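Local structure of putative 2,3,4,5-tetrahydropyridine-2-carboxylate N- succinyltransferase (2RIJ) at residues K23-F28 / F126-E131; F48-Y53 / H106-L111. The protein probably transfers the succinyl group of succinyl-CoA to tetrahydrodipicolinate, the first step of the succinylase route to lysine. All blocks are in the same frame, centred on the assembly; numbering follows the deposited sequence.

Contact 1: K23-F28 / F126-E131; sequences KKPKAF and FVCLFE
Leu129 O takes two backbone N-H groups: Lys26 N at 2.8 Å and, in a weak and longer bond, Ala27 N at 3.4 Å. With Lys26 and Ala27 both set against Leu129, this is a classic beta bulge, at the start of strand 27-35 where it pairs antiparallel with strand 124-129 in the N-terminal domain. Leu129 N in turn donates to Ala27 O at 2.8 Å. One face of the pair carries Ala27 CB against Leu129 CD1, covered by Leu143 and Leu147 of helix 138-149. On the other face Phe28 CB meets Cys128 CB at 3.6 Å, and the Phe126 side chain, its CG anti to the backbone N (chi1 -178°), crosses that of Phe28 obliquely; helix 57-69 packs on both side chains. Beyond the strands Phe130 turns the end of its side chain back toward 23-25, where CE1 lies 3.3 Å from Lys23 O and Phe76 meets its ring. A water donates to both Lys24 O and Phe130 O, joining the loops where direct backbone pairing has ended. At the margin the aliphatic chain of Lys26 runs past Phe130 O, its CG, CD and CE each 3.5 Å from that oxygen.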
ATOM      1  N   LYS A  23      48.877 -31.475  35.225  1.00 30.19           N
ATOM      2  CA  LYS A  23      48.457 -30.384  34.350  1.00 31.86           C
ATOM      3  C   LYS A  23      48.155 -29.145  35.194  1.00 27.54           C
ATOM      4  O   LYS A  23      47.456 -29.250  36.190  1.00 27.49           O
ATOM      5  CB  LYS A  23      47.168 -30.738  33.614  1.00 35.09           C
ATOM      6  CG  LYS A  23      47.331 -31.405  32.284  1.00 43.20           C
ATOM      7  CD  LYS A  23      45.944 -31.810  31.724  1.00 42.80           C
ATOM      8  CE  LYS A  23      45.393 -30.857  30.661  1.00 57.67           C
ATOM      9  NZ  LYS A  23      44.347 -31.562  29.803  1.00 58.75           N
ATOM     10  N   LYS A  24      48.648 -27.984  34.770  1.00 25.86           N
ATOM     11  CA  LYS A  24      48.288 -26.730  35.395  1.00 28.26           C
ATOM     12  C   LYS A  24      46.812 -26.440  35.133  1.00 27.78           C
ATOM     13  O   LYS A  24      46.350 -26.533  34.002  1.00 26.14           O
ATOM     14  CB  LYS A  24      49.085 -25.580  34.817  1.00 31.50           C
ATOM     15  CG  LYS A  24      50.578 -25.645  35.017  1.00 35.73           C
ATOM     16  CD  LYS A  24      51.217 -24.358  34.417  1.00 33.66           C
ATOM     17  CE  LYS A  24      52.725 -24.376  34.557  1.00 46.87           C
ATOM     18  NZ  LYS A  24      53.298 -23.009  34.299  1.00 55.83           N
ATOM     19  N   PRO A  25      46.056 -26.120  36.174  1.00 26.72           N
ATOM     20  CA  PRO A  25      44.674 -25.699  35.918  1.00 26.96           C
ATOM     21  C   PRO A  25      44.570 -24.414  35.104  1.00 27.01           C
ATOM     22  O   PRO A  25      45.365 -23.465  35.266  1.00 26.46           O
ATOM     23  CB  PRO A  25      44.092 -25.453  37.308  1.00 28.75           C
ATOM     24  CG  PRO A  25      45.020 -26.001  38.269  1.00 28.18           C
ATOM     25  CD  PRO A  25      46.382 -26.157  37.604  1.00 29.01           C
ATOM     26  N   LYS A  26      43.564 -24.373  34.249  1.00 25.70           N
ATOM     27  CA  LYS A  26      43.281 -23.167  33.503  1.00 29.86           C
ATOM     28  C   LYS A  26      42.445 -22.184  34.327  1.00 26.23           C
ATOM     29  O   LYS A  26      42.517 -20.985  34.099  1.00 27.02           O
ATOM     30  CB  LYS A  26      42.567 -23.527  32.213  1.00 30.54           C
ATOM     31  CG  LYS A  26      43.379 -24.524  31.392  1.00 38.87           C
ATOM     32  CD  LYS A  26      42.899 -24.663  29.953  1.00 41.87           C
ATOM     33  CE  LYS A  26      43.939 -25.444  29.085  1.00 48.21           C
ATOM     34  NZ  LYS A  26      45.382 -25.082  29.378  1.00 54.13           N
ATOM     35  N   ALA A  27      41.634 -22.705  35.247  1.00 24.17           N
ATOM     36  CA  ALA A  27      40.833 -21.894  36.171  1.00 20.79           C
ATOM     37  C   ALA A  27      40.735 -22.627  37.476  1.00 22.31           C
ATOM     38  O   ALA A  27      40.646 -23.868  37.497  1.00 22.54           O
ATOM     39  CB  ALA A  27      39.435 -21.664  35.638  1.00 20.54           C
ATOM     40  N   PHE A  28      40.744 -21.882  38.563  1.00 23.79           N
ATOM     41  CA  PHE A  28      40.536 -22.455  39.880  1.00 24.10           C
ATOM     42  C   PHE A  28      40.091 -21.451  40.943  1.00 21.77           C
ATOM     43  O   PHE A  28      40.331 -20.236  40.865  1.00 22.81           O
ATOM     44  CB  PHE A  28      41.791 -23.221  40.363  1.00 22.57           C
ATOM     45  CG  PHE A  28      42.933 -22.335  40.783  1.00 22.74           C
ATOM     46  CD1 PHE A  28      43.845 -21.855  39.848  1.00 23.64           C
ATOM     47  CD2 PHE A  28      43.117 -21.992  42.132  1.00 25.59           C
ATOM     48  CE1 PHE A  28      44.897 -21.030  40.240  1.00 25.11           C
ATOM     49  CE2 PHE A  28      44.154 -21.159  42.526  1.00 27.95           C
ATOM     50  CZ  PHE A  28      45.064 -20.704  41.584  1.00 26.32           C
ATOM     51  N   PHE A 126      37.693 -27.097  46.859  1.00 22.68           N
ATOM     52  CA  PHE A 126      38.552 -26.671  45.777  1.00 23.25           C
ATOM     53  C   PHE A 126      37.949 -27.111  44.450  1.00 22.06           C
ATOM     54  O   PHE A 126      37.460 -28.242  44.294  1.00 22.18           O
ATOM     55  CB  PHE A 126      39.919 -27.283  45.938  1.00 25.24           C
ATOM     56  CG  PHE A 126      40.899 -26.863  44.896  1.00 23.07           C
ATOM     57  CD1 PHE A 126      41.476 -25.606  44.936  1.00 26.63           C
ATOM     58  CD2 PHE A 126      41.245 -27.730  43.867  1.00 28.03           C
ATOM     59  CE1 PHE A 126      42.409 -25.242  43.986  1.00 27.48           C
ATOM     60  CE2 PHE A 126      42.158 -27.362  42.906  1.00 28.04           C
ATOM     61  CZ  PHE A 126      42.762 -26.137  42.975  1.00 21.00           C
ATOM     62  N   VAL A 127      37.939 -26.189  43.501  1.00 21.89           N
ATOM     63  CA  VAL A 127      37.291 -26.396  42.208  1.00 23.20           C
ATOM     64  C   VAL A 127      38.281 -25.930  41.170  1.00 23.70           C
ATOM     65  O   VAL A 127      38.756 -24.821  41.244  1.00 21.61           O
ATOM     66  CB  VAL A 127      35.970 -25.588  42.101  1.00 25.14           C
ATOM     67  CG1 VAL A 127      35.248 -25.877  40.802  1.00 21.86           C
ATOM     68  CG2 VAL A 127      35.070 -25.877  43.317  1.00 22.41           C
ATOM     69  N   CYS A 128      38.624 -26.796  40.226  1.00 24.93           N
ATOM     70  CA  CYS A 128      39.470 -26.381  39.127  1.00 26.95           C
ATOM     71  C   CYS A 128      39.081 -26.997  37.792  1.00 26.42           C
ATOM     72  O   CYS A 128      38.514 -28.094  37.730  1.00 26.47           O
ATOM     73  CB  CYS A 128      40.955 -26.579  39.451  1.00 28.44           C
ATOM     74  SG  CYS A 128      41.603 -28.208  39.213  1.00 29.15           S
ATOM     75  N   LEU A 129      39.384 -26.251  36.731  1.00 24.01           N
ATOM     76  CA  LEU A 129      39.199 -26.692  35.367  1.00 23.16           C
ATOM     77  C   LEU A 129      40.566 -26.947  34.745  1.00 24.10           C
ATOM     78  O   LEU A 129      41.438 -26.069  34.770  1.00 23.18           O
ATOM     79  CB  LEU A 129      38.439 -25.652  34.539  1.00 23.07           C
ATOM     80  CG  LEU A 129      37.104 -25.165  35.072  1.00 26.75           C
ATOM     81  CD1 LEU A 129      36.484 -24.129  34.099  1.00 29.58           C
ATOM     82  CD2 LEU A 129      36.189 -26.335  35.284  1.00 25.86           C
ATOM     83  N   PHE A 130      40.732 -28.137  34.171  1.00 22.77           N
ATOM     84  CA  PHE A 130      41.946 -28.463  33.342  1.00 24.62           C
ATOM     85  C   PHE A 130      41.774 -28.178  31.853  1.00 25.58           C
ATOM     86  O   PHE A 130      42.748 -27.945  31.146  1.00 27.90           O
ATOM     87  CB  PHE A 130      42.330 -29.917  33.510  1.00 25.18           C
ATOM     88  CG  PHE A 130      42.777 -30.254  34.894  1.00 25.39           C
ATOM     89  CD1 PHE A 130      43.870 -29.623  35.445  1.00 26.38           C
ATOM     90  CD2 PHE A 130      42.113 -31.211  35.639  1.00 22.93           C
ATOM     91  CE1 PHE A 130      44.275 -29.914  36.742  1.00 24.29           C
ATOM     92  CE2 PHE A 130      42.521 -31.516  36.924  1.00 25.92           C
ATOM     93  CZ  PHE A 130      43.590 -30.860  37.481  1.00 29.54           C
ATOM     94  N   GLU A 131      40.532 -28.209  31.391  1.00 27.28           N
ATOM     95  CA  GLU A 131      40.197 -27.835  30.021  0.50 29.67           C
ATOM     96  C   GLU A 131      38.786 -27.282  30.000  1.00 28.73           C
ATOM     97  O   GLU A 131      38.094 -27.301  31.017  1.00 26.86           O
ATOM     98  CB  GLU A 131      40.343 -29.024  29.059  0.50 31.12           C
ATOM     99  CG  GLU A 131      39.636 -30.293  29.491  0.50 34.04           C
ATOM    100  CD  GLU A 131      40.291 -31.576  28.967  0.50 32.58           C
ATOM    101  OE1 GLU A 131      41.197 -31.481  28.123  0.50 37.90           O
ATOM    102  OE2 GLU A 131      39.901 -32.682  29.405  0.50 31.63           O
TER
HETATM  103  O   HOH W   1      45.415 -27.733  31.934  1.00 50.04           O

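Contact 2: F48-Y53 / H106-L111; sequences FALINY and HQNIDL
The first turn of helix 107-117 docks on residues 49-52, which lead into strand 52-53 in the N-terminal domain, through a paired amide contact and an adjoining leucine. Asn52 and Asn108, each with CG anti to the carbonyl carbon (chi1 -66° and -73°), reach toward each other tip to tip and exchange two hydrogen bonds: Asn52 ND2 donates to Asn108 OD1 at 3.0 Å, and Asn108 ND2 returns a bond to Asn52 OD1 at 3.2 Å. The first lies in the carbonyl plane of Asn108, on a lone pair; in the second the donor is tilted 28° from the carbonyl plane of Asn52. Asn52 OD1 also accepts from Asn56 ND2, while Asn52 ND2 donates to Phe28 O as well, which fixes the amide's rotation. Beside this pair Leu50, in one of its two conformers, reaches across the helix start. Its CD1 sits 3.8 Å from Leu111 CB, while CD2 lies against the side-chain amide of Gln107, 3.6 Å from NE2. Met188 of a second subunit packs on Ala49, Leu50 and Gln107. A citrate, probably from the crystallisation liquor, accepts from Asn108 ND2 and is hydrogen-bonded to His106 ND1 at the N-cap position. Two reciprocal amide bonds tie helix to strand without charge, and the further partners of Asn52 hold its amide in a defined orientation to receive Asn108.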
ATOM      1  N   PHE A  48      32.321 -18.039  45.431  1.00 19.42           N
ATOM      2  CA  PHE A  48      33.736 -17.794  45.419  1.00 21.88           C
ATOM      3  C   PHE A  48      33.991 -16.337  45.730  1.00 25.40           C
ATOM      4  O   PHE A  48      33.265 -15.479  45.259  1.00 23.25           O
ATOM      5  CB  PHE A  48      34.316 -18.069  44.016  1.00 18.67           C
ATOM      6  CG  PHE A  48      34.202 -19.491  43.542  1.00 20.66           C
ATOM      7  CD1 PHE A  48      33.048 -19.952  42.949  1.00 23.52           C
ATOM      8  CD2 PHE A  48      35.303 -20.326  43.584  1.00 20.32           C
ATOM      9  CE1 PHE A  48      32.925 -21.216  42.445  1.00 21.25           C
ATOM     10  CE2 PHE A  48      35.209 -21.619  43.097  1.00 21.49           C
ATOM     11  CZ  PHE A  48      34.003 -22.060  42.496  1.00 19.93           C
ATOM     12  N   ALA A  49      35.083 -16.052  46.437  1.00 24.12           N
ATOM     13  CA  ALA A  49      35.505 -14.675  46.630  1.00 25.79           C
ATOM     14  C   ALA A  49      36.709 -14.318  45.780  1.00 24.94           C
ATOM     15  O   ALA A  49      37.097 -13.150  45.744  1.00 29.26           O
ATOM     16  CB  ALA A  49      35.816 -14.410  48.119  1.00 23.09           C
ATOM     17  N   LEU A  50      37.284 -15.320  45.102  1.00 24.32           N
ATOM     18  CA  LEU A  50      38.479 -15.143  44.257  0.50 25.51           C
ATOM     19  C   LEU A  50      38.431 -16.174  43.144  1.00 24.75           C
ATOM     20  O   LEU A  50      38.235 -17.360  43.404  1.00 24.87           O
ATOM     21  CB  LEU A  50      39.779 -15.362  45.043  0.50 24.56           C
ATOM     22  CG  LEU A  50      40.268 -14.334  46.061  0.50 26.61           C
ATOM     23  CD1 LEU A  50      41.436 -14.931  46.890  0.50 23.66           C
ATOM     24  CD2 LEU A  50      40.658 -13.007  45.385  0.50 24.18           C
ATOM     25  N   ILE A  51      38.579 -15.711  41.912  1.00 24.91           N
ATOM     26  CA  ILE A  51      38.631 -16.550  40.736  1.00 24.21           C
ATOM     27  C   ILE A  51      39.984 -16.361  40.097  1.00 23.62           C
ATOM     28  O   ILE A  51      40.445 -15.234  39.850  1.00 26.58           O
ATOM     29  CB  ILE A  51      37.549 -16.122  39.685  1.00 26.82           C
ATOM     30  CG1 ILE A  51      36.170 -16.120  40.300  1.00 23.51           C
ATOM     31  CG2 ILE A  51      37.602 -16.989  38.420  1.00 21.46           C
ATOM     32  CD1 ILE A  51      35.710 -17.540  40.693  1.00 21.13           C
ATOM     33  N   ASN A  52      40.611 -17.480  39.804  1.00 23.19           N
ATOM     34  CA  ASN A  52      41.904 -17.487  39.145  1.00 24.22           C
ATOM     35  C   ASN A  52      41.666 -18.025  37.738  1.00 25.39           C
ATOM     36  O   ASN A  52      41.028 -19.083  37.567  1.00 23.57           O
ATOM     37  CB  ASN A  52      42.886 -18.370  39.912  1.00 26.83           C
ATOM     38  CG  ASN A  52      43.214 -17.832  41.287  1.00 25.27           C
ATOM     39  OD1 ASN A  52      44.071 -16.976  41.430  1.00 27.37           O
ATOM     40  ND2 ASN A  52      42.552 -18.356  42.304  1.00 21.88           N
ATOM     41  N   TYR A  53      42.096 -17.272  36.729  1.00 24.03           N
ATOM     42  CA  TYR A  53      42.009 -17.736  35.328  1.00 22.72           C
ATOM     43  C   TYR A  53      43.373 -17.578  34.694  1.00 25.01           C
ATOM     44  O   TYR A  53      43.866 -16.480  34.595  1.00 22.19           O
ATOM     45  CB  TYR A  53      40.970 -16.959  34.520  1.00 24.17           C
ATOM     46  CG  TYR A  53      40.890 -17.451  33.103  1.00 24.57           C
ATOM     47  CD1 TYR A  53      40.349 -18.706  32.821  1.00 25.71           C
ATOM     48  CD2 TYR A  53      41.395 -16.708  32.063  1.00 27.67           C
ATOM     49  CE1 TYR A  53      40.301 -19.177  31.537  1.00 26.02           C
ATOM     50  CE2 TYR A  53      41.372 -17.202  30.760  1.00 28.25           C
ATOM     51  CZ  TYR A  53      40.826 -18.427  30.528  1.00 29.49           C
ATOM     52  OH  TYR A  53      40.790 -18.931  29.271  1.00 33.07           O
ATOM     53  N   HIS A 106      48.686 -11.034  48.943  1.00 36.71           N
ATOM     54  CA  HIS A 106      48.689 -12.353  48.334  1.00 33.33           C
ATOM     55  C   HIS A 106      47.289 -12.903  48.569  1.00 31.44           C
ATOM     56  O   HIS A 106      46.971 -13.428  49.629  1.00 30.12           O
ATOM     57  CB  HIS A 106      49.725 -13.248  48.990  1.00 33.97           C
ATOM     58  CG  HIS A 106      51.113 -12.729  48.912  1.00 32.55           C
ATOM     59  ND1 HIS A 106      51.851 -12.753  47.754  1.00 33.82           N
ATOM     60  CD2 HIS A 106      51.914 -12.200  49.863  1.00 39.10           C
ATOM     61  CE1 HIS A 106      53.045 -12.242  47.988  1.00 37.38           C
ATOM     62  NE2 HIS A 106      53.109 -11.900  49.263  1.00 34.25           N
ATOM     63  N   GLN A 107      46.439 -12.776  47.572  1.00 31.73           N
ATOM     64  CA  GLN A 107      45.023 -12.931  47.793  1.00 30.13           C
ATOM     65  C   GLN A 107      44.591 -14.362  48.074  1.00 25.45           C
ATOM     66  O   GLN A 107      43.717 -14.591  48.885  1.00 28.39           O
ATOM     67  CB  GLN A 107      44.283 -12.403  46.584  1.00 35.44           C
ATOM     68  CG  GLN A 107      44.341 -10.883  46.446  1.00 39.96           C
ATOM     69  CD  GLN A 107      43.263 -10.411  45.531  1.00 55.47           C
ATOM     70  OE1 GLN A 107      43.343 -10.610  44.310  1.00 56.31           O
ATOM     71  NE2 GLN A 107      42.202  -9.830  46.112  1.00 66.32           N
ATOM     72  N   ASN A 108      45.199 -15.310  47.385  1.00 24.91           N
ATOM     73  CA  ASN A 108      44.921 -16.716  47.590  1.00 25.52           C
ATOM     74  C   ASN A 108      45.381 -17.119  48.981  1.00 25.63           C
ATOM     75  O   ASN A 108      44.727 -17.931  49.629  1.00 25.22           O
ATOM     76  CB  ASN A 108      45.587 -17.597  46.533  1.00 24.11           C
ATOM     77  CG  ASN A 108      44.915 -17.494  45.166  1.00 31.35           C
ATOM     78  OD1 ASN A 108      43.740 -17.824  45.005  1.00 36.14           O
ATOM     79  ND2 ASN A 108      45.670 -17.053  44.179  1.00 28.51           N
ATOM     80  N   ILE A 109      46.481 -16.536  49.444  1.00 26.08           N
ATOM     81  CA  ILE A 109      47.004 -16.874  50.769  1.00 26.53           C
ATOM     82  C   ILE A 109      46.080 -16.266  51.818  1.00 26.86           C
ATOM     83  O   ILE A 109      45.679 -16.950  52.747  1.00 28.25           O
ATOM     84  CB  ILE A 109      48.447 -16.406  51.003  1.00 27.02           C
ATOM     85  CG1 ILE A 109      49.348 -16.803  49.825  1.00 26.30           C
ATOM     86  CG2 ILE A 109      48.968 -17.035  52.314  1.00 24.07           C
ATOM     87  CD1 ILE A 109      50.904 -16.671  50.079  1.00 27.09           C
ATOM     88  N   ASP A 110      45.700 -15.000  51.650  1.00 28.20           N
ATOM     89  CA  ASP A 110      44.731 -14.376  52.567  1.00 28.58           C
ATOM     90  C   ASP A 110      43.431 -15.178  52.692  1.00 27.35           C
ATOM     91  O   ASP A 110      42.822 -15.240  53.752  1.00 26.35           O
ATOM     92  CB  ASP A 110      44.368 -12.955  52.113  1.00 30.59           C
ATOM     93  CG  ASP A 110      45.563 -11.995  52.081  1.00 37.16           C
ATOM     94  OD1 ASP A 110      46.534 -12.185  52.844  1.00 41.49           O
ATOM     95  OD2 ASP A 110      45.536 -11.052  51.249  1.00 46.10           O
ATOM     96  N   LEU A 111      42.964 -15.719  51.572  1.00 27.22           N
ATOM     97  CA  LEU A 111      41.725 -16.477  51.550  1.00 26.28           C
ATOM     98  C   LEU A 111      41.865 -17.717  52.444  1.00 23.61           C
ATOM     99  O   LEU A 111      40.973 -18.022  53.225  1.00 25.28           O
ATOM    100  CB  LEU A 111      41.348 -16.882  50.099  1.00 24.10           C
ATOM    101  CG  LEU A 111      40.010 -17.664  50.014  1.00 27.69           C
ATOM    102  CD1 LEU A 111      38.835 -16.693  50.265  1.00 23.62           C
ATOM    103  CD2 LEU A 111      39.882 -18.369  48.677  1.00 26.98           C
TER

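Contacts 1 and 2 meet at strand 27-35 of one antiparallel sheet, their centres about 14 Å apart. Strand 124-129 flanks it in contact 1, and strand 52-53 pairs with it as well, so Phe28 of contact 1 bonds to contact 2: its O lies 3.0 Å from Asn52 N, a probable hydrogen bond. Val127 CG2 and Phe48 CZ also touch. Contact 1 is mostly buried and holds strand to strand by backbone bonds and aromatic packing, with charged lysines only at its margin. Contact 2, nested within the chain loop that contact 1 closes, joins helix 107-117 to the segment leading into strand 52-53 by side-chain amides and is only partly buried; a second subunit covers part of it, whereas none touches contact 1.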